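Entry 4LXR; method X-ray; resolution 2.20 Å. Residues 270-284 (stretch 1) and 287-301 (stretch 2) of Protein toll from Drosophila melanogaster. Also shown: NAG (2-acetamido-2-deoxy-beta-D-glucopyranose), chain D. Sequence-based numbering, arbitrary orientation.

Stretch 1 270-284: EVRLMNNRVPLATLP
Stretch 2 (287-301) LFANQPELQILRLRA

Two short parallel strands, 270-273 and 296-299, set the frame: their axes approach to 4.8 Å at 4°, with Glu-270 opposite Ile-296 and Leu-273 opposite Leu-299, a constant offset of 26 residues. Alternation then sorts the side chains, Glu-270, Arg-272, Ile-296 and Arg-298 on one face, Val-271, Leu-273, Leu-297 and Leu-299 on the other.

Glu-270 (phi/psi -151/131, chi1 and chi2 t) is extended, and its OE1 takes a salt bridge from Arg-272 NE at 2.8 Å. Arg-298 NE lies 4.2 Å from Glu-270 OE1, beyond a salt bridge; a water bridges the two, donating to Glu-270 OE1 at 2.6 Å and accepting from Arg-298 NE at 2.7 Å. Arg-298 (chi1 and chi2 m) also gives NH2 to O7 of the NAG at 3.0 Å.

Val-271 (-125/134, t) is a double backbone partner: its N donates to Ile-296 O and its O accepts from Arg-298 N, both 3.1 Å. Its CB packs 3.8 Å from Phe-288 CE1 and 3.9 Å from Leu-297 CD2. Two residues on, the ladder repeats, Leu-273 N to Arg-298 O at 2.7 Å and Arg-300 N to Leu-273 O at 2.9 Å; Leu-273 CD2 reaches Ala-301 CB at 3.8 Å.

At Asn-275 the chain turns (53/44). Its OD1 sits over one face of the Arg-300 guanidinium, and Asn-276 N makes a weak 3.3 Å bond to Arg-300 O. Asn-276 CB packs 3.4 Å from Ala-301 CB.

Leu-280 (t, p), in the loop, adds one more backbone hydrogen bond, its N donating to Ala-301 O at 2.9 Å. Leu-283 (m, t) points its CA-to-CB bond toward stretch 2, with CD1 4.2 Å from Leu-299 CD1 and CD2 4.1 Å from Leu-287 CD2. Pro-284 CG closes the contact, 3.9 Å from Leu-287 CD1.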

# COMPACT_ATOMS: atom_id res chain seq x y z
N GLU A 270 -26.79 4.79 17.54
CA GLU A 270 -26.20 4.42 16.25
C GLU A 270 -27.28 3.85 15.35
O GLU A 270 -28.06 2.99 15.77
CB GLU A 270 -25.05 3.40 16.41
CG GLU A 270 -24.59 2.73 15.09
CD GLU A 270 -23.15 2.19 15.12
OE1 GLU A 270 -22.63 1.80 14.05
OE2 GLU A 270 -22.53 2.15 16.20
N VAL A 271 -27.36 4.35 14.11
CA VAL A 271 -28.22 3.75 13.08
C VAL A 271 -27.39 3.42 11.84
O VAL A 271 -26.56 4.23 11.41
CB VAL A 271 -29.41 4.68 12.70
CG1 VAL A 271 -30.24 4.04 11.60
CG2 VAL A 271 -30.29 4.98 13.94
N ARG A 272 -27.59 2.21 11.31
CA ARG A 272 -26.96 1.75 10.08
C ARG A 272 -28.00 1.47 9.01
O ARG A 272 -28.90 0.64 9.20
CB ARG A 272 -26.15 0.48 10.34
CG ARG A 272 -24.91 0.66 11.17
CD ARG A 272 -24.39 -0.69 11.65
NE ARG A 272 -23.28 -0.55 12.59
CZ ARG A 272 -22.48 -1.54 12.94
NH1 ARG A 272 -22.66 -2.75 12.42
NH2 ARG A 272 -21.50 -1.32 13.82
N LEU A 273 -27.89 2.18 7.89
CA LEU A 273 -28.64 1.82 6.69
C LEU A 273 -27.64 1.74 5.54
O LEU A 273 -27.53 2.68 4.75
CB LEU A 273 -29.78 2.81 6.39
CG LEU A 273 -30.87 2.23 5.46
CD1 LEU A 273 -32.24 2.82 5.72
CD2 LEU A 273 -30.52 2.37 3.99
N MET A 274 -26.94 0.62 5.46
CA MET A 274 -25.86 0.42 4.49
C MET A 274 -26.28 -0.56 3.41
O MET A 274 -27.04 -1.48 3.68
CB MET A 274 -24.63 -0.11 5.23
CG MET A 274 -24.19 0.79 6.40
SD MET A 274 -23.14 -0.07 7.57
CE MET A 274 -21.71 -0.40 6.52
N ASN A 275 -25.78 -0.38 2.19
CA ASN A 275 -25.99 -1.35 1.13
C ASN A 275 -27.45 -1.70 0.89
O ASN A 275 -27.82 -2.87 0.74
CB ASN A 275 -25.17 -2.61 1.39
CG ASN A 275 -23.70 -2.32 1.40
OD1 ASN A 275 -23.15 -1.78 0.43
ND2 ASN A 275 -23.04 -2.66 2.51
N ASN A 276 -28.29 -0.68 0.87
CA ASN A 276 -29.63 -0.87 0.41
C ASN A 276 -29.53 -1.43 -1.02
O ASN A 276 -28.66 -1.02 -1.80
CB ASN A 276 -30.36 0.46 0.46
CG ASN A 276 -31.86 0.32 0.38
OD1 ASN A 276 -32.51 -0.14 1.32
ND2 ASN A 276 -32.43 0.75 -0.74
N ARG A 277 -30.38 -2.39 -1.36
CA ARG A 277 -30.21 -3.17 -2.59
C ARG A 277 -30.92 -2.55 -3.78
O ARG A 277 -30.83 -3.06 -4.89
CB ARG A 277 -30.66 -4.62 -2.38
CG ARG A 277 -29.94 -5.35 -1.23
CD ARG A 277 -28.41 -5.40 -1.43
NE ARG A 277 -27.76 -6.22 -0.40
CZ ARG A 277 -26.45 -6.30 -0.18
NH1 ARG A 277 -25.60 -5.59 -0.91
NH2 ARG A 277 -26.00 -7.10 0.78
N VAL A 278 -31.63 -1.45 -3.54
CA VAL A 278 -32.21 -0.66 -4.62
C VAL A 278 -31.86 0.81 -4.38
O VAL A 278 -31.40 1.16 -3.30
CB VAL A 278 -33.76 -0.84 -4.77
CG1 VAL A 278 -34.11 -2.23 -5.27
CG2 VAL A 278 -34.49 -0.52 -3.45
N PRO A 279 -32.05 1.67 -5.38
CA PRO A 279 -31.84 3.09 -5.10
C PRO A 279 -32.85 3.66 -4.11
O PRO A 279 -34.06 3.48 -4.25
CB PRO A 279 -32.02 3.75 -6.47
CG PRO A 279 -31.67 2.68 -7.45
CD PRO A 279 -32.15 1.40 -6.83
N LEU A 280 -32.34 4.33 -3.09
CA LEU A 280 -33.16 5.07 -2.15
C LEU A 280 -32.80 6.54 -2.37
O LEU A 280 -31.73 6.99 -1.96
CB LEU A 280 -32.83 4.63 -0.72
CG LEU A 280 -33.36 5.44 0.47
CD1 LEU A 280 -34.87 5.48 0.43
CD2 LEU A 280 -32.87 4.85 1.78
N ALA A 281 -33.70 7.28 -3.01
CA ALA A 281 -33.38 8.61 -3.54
C ALA A 281 -33.01 9.62 -2.46
O ALA A 281 -32.06 10.38 -2.62
CB ALA A 281 -34.53 9.13 -4.38
N THR A 282 -33.75 9.61 -1.36
CA THR A 282 -33.49 10.52 -0.25
C THR A 282 -34.03 9.96 1.06
O THR A 282 -34.62 8.89 1.10
CB THR A 282 -34.16 11.88 -0.48
OG1 THR A 282 -33.60 12.84 0.43
CG2 THR A 282 -35.70 11.78 -0.26
N LEU A 283 -33.79 10.69 2.15
CA LEU A 283 -34.33 10.33 3.45
C LEU A 283 -35.36 11.40 3.85
O LEU A 283 -35.22 12.57 3.49
CB LEU A 283 -33.21 10.24 4.48
CG LEU A 283 -32.12 9.21 4.15
CD1 LEU A 283 -30.89 9.39 5.05
CD2 LEU A 283 -32.69 7.80 4.29
N PRO A 284 -36.42 10.99 4.57
CA PRO A 284 -37.47 11.92 4.98
C PRO A 284 -36.96 13.05 5.88
O PRO A 284 -35.91 12.94 6.51
CB PRO A 284 -38.46 11.02 5.76
CG PRO A 284 -37.64 9.83 6.17
CD PRO A 284 -36.68 9.61 5.04
N LEU A 287 -35.41 12.93 9.79
CA LEU A 287 -35.37 11.51 10.17
C LEU A 287 -34.48 11.29 11.39
O LEU A 287 -34.85 10.56 12.31
CB LEU A 287 -34.90 10.64 9.01
CG LEU A 287 -34.75 9.15 9.31
CD1 LEU A 287 -36.13 8.52 9.56
CD2 LEU A 287 -34.00 8.40 8.18
N PHE A 288 -33.32 11.95 11.40
CA PHE A 288 -32.35 11.82 12.49
C PHE A 288 -32.24 13.07 13.34
O PHE A 288 -31.21 13.32 13.96
CB PHE A 288 -30.97 11.44 11.95
CG PHE A 288 -30.94 10.11 11.25
CD1 PHE A 288 -31.29 8.95 11.95
CD2 PHE A 288 -30.59 10.02 9.91
CE1 PHE A 288 -31.27 7.72 11.31
CE2 PHE A 288 -30.58 8.79 9.26
CZ PHE A 288 -30.91 7.63 9.95
N ALA A 289 -33.31 13.86 13.37
CA ALA A 289 -33.32 15.10 14.13
C ALA A 289 -33.76 14.89 15.58
O ALA A 289 -34.39 13.88 15.91
CB ALA A 289 -34.21 16.11 13.46
N ASN A 290 -33.42 15.85 16.44
CA ASN A 290 -33.89 15.87 17.83
C ASN A 290 -33.54 14.61 18.62
O ASN A 290 -34.32 14.16 19.45
CB ASN A 290 -35.40 16.12 17.87
CG ASN A 290 -35.78 17.45 17.25
OD1 ASN A 290 -36.45 17.49 16.21
ND2 ASN A 290 -35.35 18.54 17.87
N GLN A 291 -32.36 14.06 18.36
CA GLN A 291 -31.86 12.88 19.04
C GLN A 291 -30.72 13.25 19.97
O GLN A 291 -29.61 13.53 19.51
CB GLN A 291 -31.38 11.86 18.00
CG GLN A 291 -32.51 11.25 17.19
CD GLN A 291 -33.28 10.21 17.99
OE1 GLN A 291 -32.88 9.84 19.10
NE2 GLN A 291 -34.37 9.71 17.42
N PRO A 292 -30.98 13.27 21.29
CA PRO A 292 -29.95 13.81 22.19
C PRO A 292 -28.73 12.89 22.38
O PRO A 292 -27.69 13.37 22.80
CB PRO A 292 -30.72 14.01 23.51
CG PRO A 292 -31.86 13.03 23.46
CD PRO A 292 -32.23 12.91 21.99
N GLU A 293 -28.85 11.61 22.05
CA GLU A 293 -27.75 10.67 22.31
C GLU A 293 -27.17 10.04 21.04
O GLU A 293 -26.35 9.12 21.10
CB GLU A 293 -28.21 9.57 23.29
CG GLU A 293 -28.46 10.07 24.73
CD GLU A 293 -29.33 9.11 25.55
OE1 GLU A 293 -29.67 8.02 25.06
OE2 GLU A 293 -29.67 9.45 26.71
N LEU A 294 -27.61 10.50 19.87
CA LEU A 294 -27.17 9.92 18.61
C LEU A 294 -25.72 10.30 18.28
O LEU A 294 -25.39 11.48 18.25
CB LEU A 294 -28.10 10.36 17.49
CG LEU A 294 -27.82 9.85 16.07
CD1 LEU A 294 -27.84 8.30 16.01
CD2 LEU A 294 -28.86 10.44 15.15
N GLN A 295 -24.87 9.30 18.06
CA GLN A 295 -23.45 9.54 17.78
C GLN A 295 -22.97 9.06 16.42
O GLN A 295 -22.08 9.66 15.83
CB GLN A 295 -22.56 8.92 18.85
CG GLN A 295 -22.71 9.50 20.23
CD GLN A 295 -21.79 8.84 21.23
OE1 GLN A 295 -21.84 7.62 21.41
NE2 GLN A 295 -20.95 9.63 21.88
N ILE A 296 -23.53 7.96 15.92
CA ILE A 296 -22.98 7.31 14.73
C ILE A 296 -24.03 7.04 13.65
O ILE A 296 -25.10 6.49 13.93
CB ILE A 296 -22.33 5.97 15.09
CG1 ILE A 296 -21.16 6.19 16.05
CG2 ILE A 296 -21.88 5.22 13.82
CD1 ILE A 296 -20.70 4.94 16.74
N LEU A 297 -23.72 7.44 12.43
CA LEU A 297 -24.57 7.13 11.29
C LEU A 297 -23.79 6.52 10.15
O LEU A 297 -22.71 7.01 9.81
CB LEU A 297 -25.32 8.37 10.83
CG LEU A 297 -26.32 8.87 11.88
CD1 LEU A 297 -26.72 10.28 11.60
CD2 LEU A 297 -27.56 7.98 11.94
N ARG A 298 -24.32 5.43 9.59
CA ARG A 298 -23.75 4.79 8.40
C ARG A 298 -24.86 4.69 7.39
O ARG A 298 -25.83 3.96 7.60
CB ARG A 298 -23.23 3.38 8.70
CG ARG A 298 -22.43 3.23 9.97
CD ARG A 298 -21.13 4.03 9.94
NE ARG A 298 -20.30 3.67 11.09
CZ ARG A 298 -19.18 4.29 11.43
NH1 ARG A 298 -18.73 5.32 10.71
NH2 ARG A 298 -18.51 3.89 12.49
N LEU A 299 -24.71 5.39 6.28
CA LEU A 299 -25.79 5.55 5.32
C LEU A 299 -25.21 5.38 3.92
O LEU A 299 -24.40 6.19 3.46
CB LEU A 299 -26.42 6.94 5.49
CG LEU A 299 -26.92 7.30 6.90
CD1 LEU A 299 -27.23 8.80 7.00
CD2 LEU A 299 -28.16 6.45 7.30
N ARG A 300 -25.63 4.31 3.27
CA ARG A 300 -25.19 4.01 1.92
C ARG A 300 -26.34 3.31 1.21
O ARG A 300 -26.67 2.16 1.53
CB ARG A 300 -23.95 3.11 1.95
CG ARG A 300 -23.51 2.71 0.54
CD ARG A 300 -22.82 1.37 0.50
NE ARG A 300 -22.29 1.10 -0.83
CZ ARG A 300 -21.03 0.73 -1.06
NH1 ARG A 300 -20.20 0.58 -0.04
NH2 ARG A 300 -20.60 0.52 -2.29
N ALA A 301 -26.97 4.01 0.28
CA ALA A 301 -28.19 3.52 -0.34
C ALA A 301 -28.49 4.21 -1.67
O ALA A 301 -29.66 4.31 -2.07
CB ALA A 301 -29.34 3.70 0.63
C1 NAG D . -15.28 8.39 14.86
C2 NAG D . -14.67 7.00 15.11
C3 NAG D . -13.39 7.12 15.93
C4 NAG D . -12.43 8.14 15.32
C5 NAG D . -13.15 9.46 15.07
C6 NAG D . -12.28 10.50 14.36
C7 NAG D . -16.22 5.10 15.14
C8 NAG D . -17.14 4.27 15.98
N2 NAG D . -15.61 6.11 15.77
O3 NAG D . -12.77 5.85 16.01
O4 NAG D . -11.36 8.36 16.23
O5 NAG D . -14.29 9.24 14.24
O6 NAG D . -11.72 9.99 13.15
O7 NAG D . -16.05 4.88 13.94
O HOH W 1 -20.20 1.76 13.06